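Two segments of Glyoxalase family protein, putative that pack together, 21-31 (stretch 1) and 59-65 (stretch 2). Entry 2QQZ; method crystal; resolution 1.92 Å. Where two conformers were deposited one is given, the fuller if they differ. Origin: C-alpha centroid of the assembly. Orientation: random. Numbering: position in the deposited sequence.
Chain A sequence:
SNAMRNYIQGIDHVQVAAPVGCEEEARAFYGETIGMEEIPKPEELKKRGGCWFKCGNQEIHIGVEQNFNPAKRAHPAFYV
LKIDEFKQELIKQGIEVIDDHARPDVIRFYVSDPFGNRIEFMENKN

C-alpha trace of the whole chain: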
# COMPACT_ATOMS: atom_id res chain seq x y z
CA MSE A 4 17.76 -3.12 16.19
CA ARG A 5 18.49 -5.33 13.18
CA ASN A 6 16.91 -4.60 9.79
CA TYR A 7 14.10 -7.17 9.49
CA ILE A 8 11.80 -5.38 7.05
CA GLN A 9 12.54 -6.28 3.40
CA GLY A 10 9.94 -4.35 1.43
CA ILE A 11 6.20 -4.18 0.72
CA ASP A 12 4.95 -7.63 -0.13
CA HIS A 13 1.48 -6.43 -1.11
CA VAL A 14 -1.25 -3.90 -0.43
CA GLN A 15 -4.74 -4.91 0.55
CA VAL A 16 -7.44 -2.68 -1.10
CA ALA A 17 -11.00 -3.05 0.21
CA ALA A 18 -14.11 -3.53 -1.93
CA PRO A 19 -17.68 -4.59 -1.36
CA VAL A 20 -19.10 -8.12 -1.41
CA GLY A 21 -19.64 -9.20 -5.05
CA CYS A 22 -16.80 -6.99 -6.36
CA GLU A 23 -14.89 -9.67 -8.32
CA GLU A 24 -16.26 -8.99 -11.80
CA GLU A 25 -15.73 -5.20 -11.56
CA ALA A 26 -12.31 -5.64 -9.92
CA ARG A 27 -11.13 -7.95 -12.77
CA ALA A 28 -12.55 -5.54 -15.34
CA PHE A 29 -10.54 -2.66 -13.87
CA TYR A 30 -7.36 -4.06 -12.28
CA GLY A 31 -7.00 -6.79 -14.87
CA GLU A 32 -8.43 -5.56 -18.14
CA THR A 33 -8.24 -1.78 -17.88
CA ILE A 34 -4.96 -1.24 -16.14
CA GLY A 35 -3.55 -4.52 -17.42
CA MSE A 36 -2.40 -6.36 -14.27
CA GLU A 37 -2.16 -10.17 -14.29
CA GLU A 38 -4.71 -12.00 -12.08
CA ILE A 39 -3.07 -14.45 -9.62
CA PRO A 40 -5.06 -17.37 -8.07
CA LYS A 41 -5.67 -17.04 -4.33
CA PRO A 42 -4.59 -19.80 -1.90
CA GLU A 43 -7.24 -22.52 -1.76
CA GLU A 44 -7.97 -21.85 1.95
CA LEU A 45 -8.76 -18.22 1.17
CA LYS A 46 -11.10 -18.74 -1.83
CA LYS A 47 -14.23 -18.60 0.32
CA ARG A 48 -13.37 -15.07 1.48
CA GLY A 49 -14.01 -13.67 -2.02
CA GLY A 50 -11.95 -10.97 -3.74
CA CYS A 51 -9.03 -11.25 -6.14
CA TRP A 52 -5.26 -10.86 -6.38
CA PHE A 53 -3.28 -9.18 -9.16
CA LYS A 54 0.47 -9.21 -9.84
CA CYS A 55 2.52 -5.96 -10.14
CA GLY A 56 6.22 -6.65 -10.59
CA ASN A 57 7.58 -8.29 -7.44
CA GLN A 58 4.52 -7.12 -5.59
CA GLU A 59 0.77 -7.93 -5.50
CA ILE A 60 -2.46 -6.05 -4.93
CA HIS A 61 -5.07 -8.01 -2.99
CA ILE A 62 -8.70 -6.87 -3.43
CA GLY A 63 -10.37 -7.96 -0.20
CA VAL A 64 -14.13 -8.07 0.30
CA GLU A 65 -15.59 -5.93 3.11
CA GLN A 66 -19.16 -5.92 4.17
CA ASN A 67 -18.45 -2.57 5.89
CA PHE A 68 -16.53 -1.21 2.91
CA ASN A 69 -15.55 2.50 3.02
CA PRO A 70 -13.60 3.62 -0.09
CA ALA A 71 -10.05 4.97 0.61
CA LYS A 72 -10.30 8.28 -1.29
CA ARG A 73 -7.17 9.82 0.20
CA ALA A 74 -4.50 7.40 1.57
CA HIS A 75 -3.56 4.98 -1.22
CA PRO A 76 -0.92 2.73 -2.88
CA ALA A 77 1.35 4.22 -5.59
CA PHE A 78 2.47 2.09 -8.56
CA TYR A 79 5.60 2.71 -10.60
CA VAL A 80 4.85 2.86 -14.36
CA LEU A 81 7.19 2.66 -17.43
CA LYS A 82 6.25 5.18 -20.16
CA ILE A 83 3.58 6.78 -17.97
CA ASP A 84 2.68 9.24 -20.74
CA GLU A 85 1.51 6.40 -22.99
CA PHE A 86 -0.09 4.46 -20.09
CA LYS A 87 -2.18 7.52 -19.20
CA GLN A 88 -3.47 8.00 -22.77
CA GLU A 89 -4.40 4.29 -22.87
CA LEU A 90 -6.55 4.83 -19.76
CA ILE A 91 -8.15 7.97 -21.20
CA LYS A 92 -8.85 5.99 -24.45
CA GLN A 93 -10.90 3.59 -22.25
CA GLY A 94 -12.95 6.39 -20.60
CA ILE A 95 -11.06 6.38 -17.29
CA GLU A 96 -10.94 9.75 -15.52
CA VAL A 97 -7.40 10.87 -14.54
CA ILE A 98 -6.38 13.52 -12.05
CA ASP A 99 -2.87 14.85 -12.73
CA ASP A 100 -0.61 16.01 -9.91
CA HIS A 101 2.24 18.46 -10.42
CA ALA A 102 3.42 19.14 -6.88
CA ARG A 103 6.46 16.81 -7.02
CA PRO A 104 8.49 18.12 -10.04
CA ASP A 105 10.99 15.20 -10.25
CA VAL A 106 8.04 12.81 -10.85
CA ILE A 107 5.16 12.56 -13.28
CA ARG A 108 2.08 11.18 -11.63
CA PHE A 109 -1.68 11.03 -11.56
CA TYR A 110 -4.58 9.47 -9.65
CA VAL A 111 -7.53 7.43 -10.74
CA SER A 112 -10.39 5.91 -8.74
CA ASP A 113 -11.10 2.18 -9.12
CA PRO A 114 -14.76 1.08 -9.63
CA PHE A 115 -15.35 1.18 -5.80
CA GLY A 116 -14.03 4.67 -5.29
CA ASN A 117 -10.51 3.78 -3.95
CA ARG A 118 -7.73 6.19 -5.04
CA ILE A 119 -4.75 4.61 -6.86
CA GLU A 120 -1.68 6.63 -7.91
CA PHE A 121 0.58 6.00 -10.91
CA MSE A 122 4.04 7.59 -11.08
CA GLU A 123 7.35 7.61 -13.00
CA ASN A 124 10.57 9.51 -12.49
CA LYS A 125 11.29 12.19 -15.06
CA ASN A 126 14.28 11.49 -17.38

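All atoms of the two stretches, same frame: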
# COMPACT_ATOMS: atom_id res chain seq x y z
N GLY A 21 -19.21 -9.11 -3.65
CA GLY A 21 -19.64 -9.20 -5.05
C GLY A 21 -18.76 -8.43 -6.02
O GLY A 21 -19.08 -8.32 -7.18
N CYS A 22 -17.62 -7.93 -5.56
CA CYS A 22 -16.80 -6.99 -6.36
C CYS A 22 -16.00 -7.63 -7.50
O CYS A 22 -15.42 -6.89 -8.31
CB CYS A 22 -15.78 -6.28 -5.45
SG CYS A 22 -14.59 -7.51 -4.74
N GLU A 23 -15.93 -8.98 -7.54
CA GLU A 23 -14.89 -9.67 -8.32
C GLU A 23 -14.94 -9.33 -9.79
O GLU A 23 -13.90 -9.14 -10.41
CB GLU A 23 -14.95 -11.19 -8.10
CG GLU A 23 -14.58 -11.66 -6.68
CD GLU A 23 -15.72 -11.61 -5.67
OE1 GLU A 23 -16.84 -11.16 -6.01
OE2 GLU A 23 -15.49 -12.01 -4.51
N GLU A 24 -16.14 -9.26 -10.37
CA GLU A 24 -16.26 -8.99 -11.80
C GLU A 24 -15.69 -7.59 -12.14
O GLU A 24 -14.82 -7.44 -13.02
CB GLU A 24 -17.72 -9.04 -12.22
CG GLU A 24 -18.03 -9.93 -13.38
CD GLU A 24 -19.54 -9.94 -13.65
OE1 GLU A 24 -20.18 -8.89 -13.37
OE2 GLU A 24 -20.09 -10.98 -14.12
N GLU A 25 -16.18 -6.60 -11.41
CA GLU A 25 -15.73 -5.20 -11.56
C GLU A 25 -14.24 -5.01 -11.26
O GLU A 25 -13.56 -4.24 -11.92
CB GLU A 25 -16.56 -4.27 -10.68
CG GLU A 25 -17.80 -3.82 -11.33
CD GLU A 25 -18.42 -2.64 -10.61
OE1 GLU A 25 -18.54 -1.55 -11.22
OE2 GLU A 25 -18.77 -2.81 -9.41
N ALA A 26 -13.73 -5.72 -10.26
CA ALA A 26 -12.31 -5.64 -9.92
C ALA A 26 -11.44 -6.20 -11.08
O ALA A 26 -10.42 -5.57 -11.46
CB ALA A 26 -12.04 -6.42 -8.62
N ARG A 27 -11.84 -7.36 -11.63
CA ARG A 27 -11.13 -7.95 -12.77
C ARG A 27 -11.23 -7.04 -13.98
O ARG A 27 -10.24 -6.84 -14.68
CB ARG A 27 -11.61 -9.38 -13.07
CG ARG A 27 -11.44 -10.29 -11.87
CD ARG A 27 -11.54 -11.77 -12.10
NE ARG A 27 -12.79 -12.33 -11.66
CZ ARG A 27 -12.96 -13.23 -10.68
NH1 ARG A 27 -14.19 -13.65 -10.45
NH2 ARG A 27 -11.94 -13.70 -9.96
N ALA A 28 -12.41 -6.46 -14.22
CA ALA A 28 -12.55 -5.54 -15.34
C ALA A 28 -11.58 -4.34 -15.23
O ALA A 28 -10.99 -3.91 -16.24
CB ALA A 28 -14.02 -5.08 -15.52
N PHE A 29 -11.36 -3.83 -14.02
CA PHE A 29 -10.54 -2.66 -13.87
C PHE A 29 -9.05 -2.99 -13.66
O PHE A 29 -8.20 -2.59 -14.48
CB PHE A 29 -11.06 -1.76 -12.74
CG PHE A 29 -10.21 -0.53 -12.52
CD1 PHE A 29 -10.43 0.65 -13.27
CD2 PHE A 29 -9.20 -0.55 -11.55
CE1 PHE A 29 -9.66 1.79 -13.02
CE2 PHE A 29 -8.43 0.59 -11.30
CZ PHE A 29 -8.67 1.75 -12.06
N TYR A 30 -8.74 -3.75 -12.61
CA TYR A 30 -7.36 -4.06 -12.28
C TYR A 30 -6.68 -4.93 -13.33
O TYR A 30 -5.47 -4.76 -13.63
CB TYR A 30 -7.25 -4.69 -10.87
CG TYR A 30 -7.45 -3.67 -9.80
CD1 TYR A 30 -6.41 -2.79 -9.43
CD2 TYR A 30 -8.68 -3.57 -9.14
CE1 TYR A 30 -6.61 -1.82 -8.44
CE2 TYR A 30 -8.90 -2.59 -8.16
CZ TYR A 30 -7.85 -1.71 -7.82
OH TYR A 30 -8.02 -0.76 -6.82
N GLY A 31 -7.47 -5.85 -13.90
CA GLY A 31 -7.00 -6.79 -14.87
C GLY A 31 -7.10 -6.22 -16.26
O GLY A 31 -6.06 -5.99 -16.90
N GLU A 59 2.16 -7.56 -5.20
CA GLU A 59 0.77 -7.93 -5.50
C GLU A 59 -0.19 -6.88 -4.96
O GLU A 59 0.14 -6.14 -4.06
CB GLU A 59 0.39 -9.28 -4.86
CG GLU A 59 1.40 -10.34 -5.21
CD GLU A 59 1.24 -11.66 -4.46
OE1 GLU A 59 0.56 -11.79 -3.40
OE2 GLU A 59 1.86 -12.63 -4.97
N ILE A 60 -1.38 -6.83 -5.53
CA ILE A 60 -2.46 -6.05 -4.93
C ILE A 60 -3.55 -7.07 -4.62
O ILE A 60 -3.87 -7.88 -5.47
CB ILE A 60 -2.94 -4.86 -5.86
CG1 ILE A 60 -3.99 -4.01 -5.12
CG2 ILE A 60 -3.51 -5.36 -7.19
CD1 ILE A 60 -4.48 -2.83 -5.92
N HIS A 61 -4.08 -7.07 -3.39
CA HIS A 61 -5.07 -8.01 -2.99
C HIS A 61 -6.36 -7.19 -2.81
O HIS A 61 -6.44 -6.29 -1.98
CB HIS A 61 -4.74 -8.75 -1.68
CG HIS A 61 -3.51 -9.59 -1.73
ND1 HIS A 61 -3.15 -10.42 -0.68
CD2 HIS A 61 -2.64 -9.85 -2.74
CE1 HIS A 61 -2.04 -11.06 -1.01
NE2 HIS A 61 -1.72 -10.75 -2.26
N ILE A 62 -7.37 -7.52 -3.60
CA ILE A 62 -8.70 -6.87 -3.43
C ILE A 62 -9.47 -7.75 -2.47
O ILE A 62 -9.82 -8.91 -2.80
CB ILE A 62 -9.44 -6.71 -4.78
CG1 ILE A 62 -8.55 -6.04 -5.86
CG2 ILE A 62 -10.76 -6.00 -4.53
CD1 ILE A 62 -7.99 -4.66 -5.35
N GLY A 63 -9.71 -7.22 -1.26
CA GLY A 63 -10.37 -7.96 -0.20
C GLY A 63 -11.77 -7.41 0.04
O GLY A 63 -12.00 -6.17 0.11
N VAL A 64 -12.71 -8.34 0.17
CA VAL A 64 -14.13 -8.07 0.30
C VAL A 64 -14.40 -7.55 1.71
O VAL A 64 -13.88 -8.13 2.71
CB VAL A 64 -14.96 -9.36 0.01
CG1 VAL A 64 -16.26 -9.30 0.71
CG2 VAL A 64 -15.23 -9.46 -1.45
N GLU A 65 -15.20 -6.47 1.81
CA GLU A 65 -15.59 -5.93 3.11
C GLU A 65 -17.07 -5.60 3.14
O GLU A 65 -17.56 -4.76 2.36
CB GLU A 65 -14.74 -4.69 3.45
CG GLU A 65 -13.24 -4.96 3.62
CD GLU A 65 -12.87 -5.84 4.85
OE1 GLU A 65 -13.75 -6.14 5.69
OE2 GLU A 65 -11.67 -6.23 4.97

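This is a small, apolar helix-on-strand contact, held by side-chain packing with no hydrogen bond between the two stretches. About 301 Å² of surface is buried, both sides summed.

The helix in stretch 1 runs nearly antiparallel to the strand in stretch 2. The angle between their N-to-C directions is 159°, and the axes come within 10.3 Å of each other. That spacing leaves room for side chains between the backbones. The register follows from the two repeats. Every fourth residue of stretch 1, Cys22, Ala26 and Tyr30, lies nearest every second residue of the strand, Val64, Ile62 and Ile60. The CA of Cys22 is 7.3 Å from the CA of Val64, and the CA of Ala26 is 7.5 Å from the CA of Ile62. The CA of Tyr30 is 9.1 Å from the CA of Ile60, so the backbones sit farther apart at the end with the large ring.

Backbone hydrogen bonds keep the three stretch 1 residues in line. Ala26 N donates to Cys22 O at 2.8 Å, and Tyr30 N donates to Ala26 O at 2.7 Å. All three side chains leave the backbone toward the strand.

Ile62 is the centre of the contact and meets all three. Ile62 CG2 lies 4.1 Å from Cys22 SG and 4.3 Å from Ala26 CB. Ile62 CD1 points toward the Ile60 end of the strand and lies over one face of the Tyr30 ring, 4.0 Å from the ring centroid and 26° off the normal. This is a CH-pi contact; the closest ring atom is Tyr30 CE2, 3.6 Å from Ile62 CD1.

Ile60 adds a second contact to the same ring, with Ile60 CD1 3.5 Å from Tyr30 CE1. Its side chain is extended, with chi1 and chi2 both t. The Tyr30 hydroxyl is hydrogen-bonded elsewhere in the structure.

At the other end, Val64 CG2 packs 3.9 Å from Cys22 SG. The sulfur thus touches both Val64 and Ile62. Glu23 leaves its backbone sideways, but its side chain bends back so that Glu23 OE2 comes 4.0 Å from Val64 CG2. This is simple proximity, and OE2 finds its hydrogen bond elsewhere in the structure.

The alternate strand residues take no part. His61 and Glu59 instead pair with each other: His61 NE2 donates to Glu59 OE1 at 2.8 Å, with a nearly straight angle of 170°.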